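Local coordinates for protein monomethylamine methyltransferase mtmB1 (Methanosarcina barkeri, PDB 1NTH) that catalyses transfer of the methyl group from monomethylamine to the corrinoid cofactor of its partner protein MtmC, a step in methanogenesis from methylamine, at residues H228-L233 / D254-E259; Q211-A216 / I243-H248. All blocks are in the same frame, centred on the assembly; numbering follows the deposited sequence. Where two conformers were deposited one is given.

Contact 1. Residues H228-L233 / D254-E259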
# COMPACT_ATOMS: atom_id res chain seq x y z
N HIS A 228 7.52 14.61 -13.98
CA HIS A 228 7.81 15.76 -13.13
C HIS A 228 8.66 16.77 -13.87
O HIS A 228 9.79 16.50 -14.26
CB HIS A 228 8.51 15.28 -11.86
CG HIS A 228 7.65 14.38 -11.04
ND1 HIS A 228 7.18 14.71 -9.79
CD2 HIS A 228 7.11 13.17 -11.34
CE1 HIS A 228 6.38 13.76 -9.35
NE2 HIS A 228 6.32 12.81 -10.27
N GLU A 229 8.09 17.95 -14.04
CA GLU A 229 8.71 19.01 -14.80
C GLU A 229 9.75 19.89 -14.13
O GLU A 229 9.57 20.37 -13.01
CB GLU A 229 7.59 19.89 -15.36
CG GLU A 229 8.03 21.06 -16.20
CD GLU A 229 6.84 21.92 -16.56
OE1 GLU A 229 6.69 23.00 -15.95
OE2 GLU A 229 6.05 21.49 -17.43
N VAL A 230 10.86 20.09 -14.84
CA VAL A 230 11.92 20.99 -14.40
C VAL A 230 12.24 21.79 -15.66
O VAL A 230 12.43 21.21 -16.74
CB VAL A 230 13.17 20.24 -13.88
CG1 VAL A 230 13.76 19.37 -14.95
CG2 VAL A 230 14.18 21.25 -13.37
N SER A 231 12.29 23.11 -15.54
CA SER A 231 12.52 23.96 -16.70
C SER A 231 13.89 24.61 -16.82
O SER A 231 14.36 25.27 -15.90
CB SER A 231 11.46 25.06 -16.74
OG SER A 231 10.15 24.52 -16.69
N GLN A 232 14.52 24.42 -17.98
CA GLN A 232 15.81 25.06 -18.24
C GLN A 232 15.47 26.46 -18.72
O GLN A 232 14.37 26.70 -19.21
CB GLN A 232 16.58 24.33 -19.34
CG GLN A 232 17.09 22.95 -18.97
CD GLN A 232 18.05 22.41 -20.02
OE1 GLN A 232 19.05 23.05 -20.34
NE2 GLN A 232 17.75 21.23 -20.56
N LEU A 233 16.42 27.39 -18.60
CA LEU A 233 16.18 28.75 -19.06
C LEU A 233 16.81 28.97 -20.44
O LEU A 233 17.38 28.04 -21.02
CB LEU A 233 16.75 29.74 -18.04
CG LEU A 233 16.21 29.57 -16.61
CD1 LEU A 233 16.78 30.65 -15.71
CD2 LEU A 233 14.68 29.64 -16.63
N ASP A 254 11.00 9.84 -8.85
CA ASP A 254 10.03 10.35 -9.81
C ASP A 254 10.55 10.35 -11.24
O ASP A 254 11.74 10.57 -11.48
CB ASP A 254 9.65 11.81 -9.49
CG ASP A 254 8.81 11.95 -8.24
OD1 ASP A 254 8.00 11.05 -7.94
OD2 ASP A 254 8.94 13.00 -7.57
N ILE A 255 9.66 10.11 -12.20
CA ILE A 255 10.04 10.19 -13.61
C ILE A 255 10.26 11.68 -13.82
O ILE A 255 9.38 12.49 -13.51
CB ILE A 255 8.91 9.69 -14.53
CG1 ILE A 255 8.76 8.17 -14.40
CG2 ILE A 255 9.20 10.09 -15.97
CD1 ILE A 255 9.99 7.39 -14.80
N ILE A 256 11.42 12.05 -14.34
CA ILE A 256 11.75 13.46 -14.55
C ILE A 256 11.69 13.91 -16.00
O ILE A 256 12.30 13.29 -16.88
CB ILE A 256 13.17 13.77 -14.01
CG1 ILE A 256 13.20 13.56 -12.49
CG2 ILE A 256 13.56 15.21 -14.35
CD1 ILE A 256 14.58 13.72 -11.88
N MET A 257 10.95 14.99 -16.24
CA MET A 257 10.86 15.57 -17.58
C MET A 257 11.53 16.93 -17.54
O MET A 257 11.02 17.87 -16.92
CB MET A 257 9.40 15.74 -18.02
CG MET A 257 9.30 16.34 -19.43
SD MET A 257 7.74 17.20 -19.76
CE MET A 257 8.08 18.77 -18.94
N ASP A 258 12.69 17.03 -18.18
CA ASP A 258 13.42 18.29 -18.26
C ASP A 258 12.91 18.96 -19.53
O ASP A 258 12.70 18.29 -20.54
CB ASP A 258 14.92 18.02 -18.37
CG ASP A 258 15.71 19.24 -18.79
OD1 ASP A 258 16.34 19.88 -17.93
OD2 ASP A 258 15.69 19.56 -20.00
N GLU A 259 12.68 20.26 -19.49
CA GLU A 259 12.20 20.95 -20.68
C GLU A 259 13.03 22.19 -20.99
O GLU A 259 13.61 22.80 -20.09
CB GLU A 259 10.74 21.37 -20.52
CG GLU A 259 10.50 22.44 -19.47
CD GLU A 259 9.05 22.90 -19.44
OE1 GLU A 259 8.75 23.85 -18.70
OE2 GLU A 259 8.22 22.30 -20.15

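Contact 2. Residues Q211-A216 / I243-H248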
# COMPACT_ATOMS: atom_id res chain seq x y z
N GLN A 211 9.56 25.71 -3.65
CA GLN A 211 8.73 25.16 -2.59
C GLN A 211 7.37 24.72 -3.12
O GLN A 211 6.83 23.71 -2.67
CB GLN A 211 8.57 26.17 -1.44
CG GLN A 211 7.78 27.42 -1.76
CD GLN A 211 8.05 28.51 -0.73
OE1 GLN A 211 9.20 28.89 -0.51
NE2 GLN A 211 6.99 29.01 -0.11
N GLY A 212 6.83 25.47 -4.07
CA GLY A 212 5.54 25.10 -4.64
C GLY A 212 5.63 23.80 -5.43
O GLY A 212 4.80 22.91 -5.27
N ASN A 213 6.65 23.69 -6.28
CA ASN A 213 6.81 22.48 -7.08
C ASN A 213 7.08 21.25 -6.22
O ASN A 213 6.57 20.17 -6.49
CB ASN A 213 7.94 22.65 -8.10
CG ASN A 213 7.62 23.71 -9.15
OD1 ASN A 213 6.52 23.75 -9.68
ND2 ASN A 213 8.60 24.56 -9.46
N ILE A 214 7.88 21.43 -5.18
CA ILE A 214 8.24 20.33 -4.29
C ILE A 214 7.05 19.80 -3.49
O ILE A 214 7.04 18.63 -3.08
CB ILE A 214 9.40 20.77 -3.36
CG1 ILE A 214 10.67 20.93 -4.21
CG2 ILE A 214 9.63 19.75 -2.24
CD1 ILE A 214 11.85 21.55 -3.48
N SER A 215 6.03 20.63 -3.28
CA SER A 215 4.86 20.20 -2.52
C SER A 215 3.86 19.39 -3.34
O SER A 215 2.94 18.79 -2.79
CB SER A 215 4.12 21.42 -1.94
OG SER A 215 3.40 22.10 -2.96
N ALA A 216 4.06 19.35 -4.66
CA ALA A 216 3.14 18.64 -5.56
C ALA A 216 3.00 17.13 -5.38
O ALA A 216 1.93 16.59 -5.66
CB ALA A 216 3.50 18.96 -7.01
N ILE A 243 17.55 23.43 -9.54
CA ILE A 243 18.51 22.46 -9.03
C ILE A 243 17.99 21.75 -7.78
O ILE A 243 18.21 20.55 -7.60
CB ILE A 243 19.87 23.15 -8.74
CG1 ILE A 243 20.43 23.77 -10.03
CG2 ILE A 243 20.87 22.15 -8.18
CD1 ILE A 243 20.63 22.78 -11.16
N SER A 244 17.32 22.50 -6.90
CA SER A 244 16.76 21.90 -5.69
C SER A 244 15.56 21.03 -6.04
O SER A 244 15.34 19.99 -5.42
CB SER A 244 16.34 22.98 -4.69
OG SER A 244 17.47 23.46 -3.99
N VAL A 245 14.78 21.46 -7.02
CA VAL A 245 13.61 20.69 -7.44
C VAL A 245 14.07 19.34 -8.00
O VAL A 245 13.45 18.30 -7.74
CB VAL A 245 12.78 21.44 -8.49
CG1 VAL A 245 11.73 20.52 -9.10
CG2 VAL A 245 12.09 22.63 -7.84
N ILE A 246 15.16 19.36 -8.75
CA ILE A 246 15.71 18.13 -9.32
C ILE A 246 16.10 17.16 -8.21
O ILE A 246 15.83 15.96 -8.30
CB ILE A 246 16.95 18.43 -10.19
CG1 ILE A 246 16.52 19.14 -11.48
CG2 ILE A 246 17.70 17.13 -10.52
CD1 ILE A 246 17.65 19.90 -12.17
N ALA A 247 16.75 17.67 -7.17
CA ALA A 247 17.17 16.82 -6.05
C ALA A 247 15.97 16.15 -5.41
O ALA A 247 16.04 15.01 -4.97
CB ALA A 247 17.91 17.66 -5.02
N HIS A 248 14.87 16.89 -5.34
CA HIS A 248 13.63 16.38 -4.76
C HIS A 248 13.04 15.26 -5.62
O HIS A 248 12.67 14.19 -5.10
CB HIS A 248 12.63 17.53 -4.60
CG HIS A 248 11.23 17.08 -4.36
ND1 HIS A 248 10.22 17.26 -5.28
CD2 HIS A 248 10.66 16.44 -3.30
CE1 HIS A 248 9.09 16.76 -4.80
NE2 HIS A 248 9.34 16.26 -3.61

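Contact 1. Residues H228-L233 / D254-E259
The D254 carboxylate lies flat over one face of the H228 imidazole, with planes only 8° apart. Its CG is 3.2 Å from H228 CE1, offset toward the rim, and D254 CB stands 3.5 Å from the ring centroid, a CH-pi contact. Stacked this way, D254 makes no hydrogen bond to the ring; H228 NE2 bonds T223 O instead. An alanine in place of H228 would probably leave T223 O without that N-H and one side of the D254 carboxylate without its stacking partner. On the E229 face, E259 CG sits between backbone N and carbonyl carbon (chi1 67°), and OE1 accepts from S231 OG on its anti side; the 2.5 Å length is doubtful, as E259 has a second conformer. In the conformers given, the like-charged E229 and E259 carboxylates stack 23° apart, and E229 OE2 bonds NZ of the pyrrolysine at position 202. D258, on the face of H228 and V230, takes a bond of 2.7 Å from Q232 NE2, with OD2 in the amide plane; H294 ND1 also bonds OD2. Four parallel bridges, H228–I256 to S231–E259, hold the strands in register, D254 and Q232 lying beyond them: the pairing of neighbouring strands in a TIM barrel.

Contact 2. Residues Q211-A216 / I243-H248
I214 and V245 mark the closest backbone approach, with CA atoms 6.2 Å apart, and no hydrogen bond crosses between 211-216 and 243-248. The second segment is helical throughout. In the first, S215 doubles its hold on G212: its N and its OG both reach G212 O from the same face of the carbonyl plane, the hydroxyl at 2.8 Å. Across the contact mainly side chains meet, with I214 having the main part. I214 CG2 stands over the centre of the H248 imidazole, 3.6 Å from the ring centroid and 10° off its normal, a CH-pi contact over the face. Two torsions set this up: H248 CG is anti to its backbone N (chi1 165°), carrying the ring across to the other segment, and I214 CG2 is likewise anti to its own N. The two side chains run antiparallel past one another. In TIM barrel terms, helix 240-251 is the helix that links two neighbouring parallel strands, 227-231 and 255-259, and helix 210-214 precedes the first of them in the chain. I214 O comes within 3.3 Å of H248 CE1; it is close to NE2 as well, but the geometry does not suit a hydrogen bond. I214 CG1 also lies against the imidazole, 3.8 Å from H248 ND1, and more loosely touches V245 CG2 at 4.3 Å. N213 CB approaches that same methyl, V245 CG2, at 4.2 Å. At a subunit interface, S215 of the third subunit packs on I214, and K181 of that subunit packs on H248.

In the fold
The segments of the two contacts alternate along the chain: helix 210-214, strand 227-231, helix 240-251, strand 255-259. The last three form a beta-alpha-beta unit, with helix 240-251 as the crossover. The contact centres are about 10 Å apart, and V230 CG2 meets I246 CG1 at 3.7 Å, where strand 227-231 packs on that helix. The E229 side of contact 1 meets the pyrrolysine at position 202; G203, next in the chain, shares backbone bonding with E229, while P204 packs on N213 of contact 2. The pyrrolysine lies beside barrel strand 227-231, probably near where methylamine is handled, whereas contact 2 borders the third subunit.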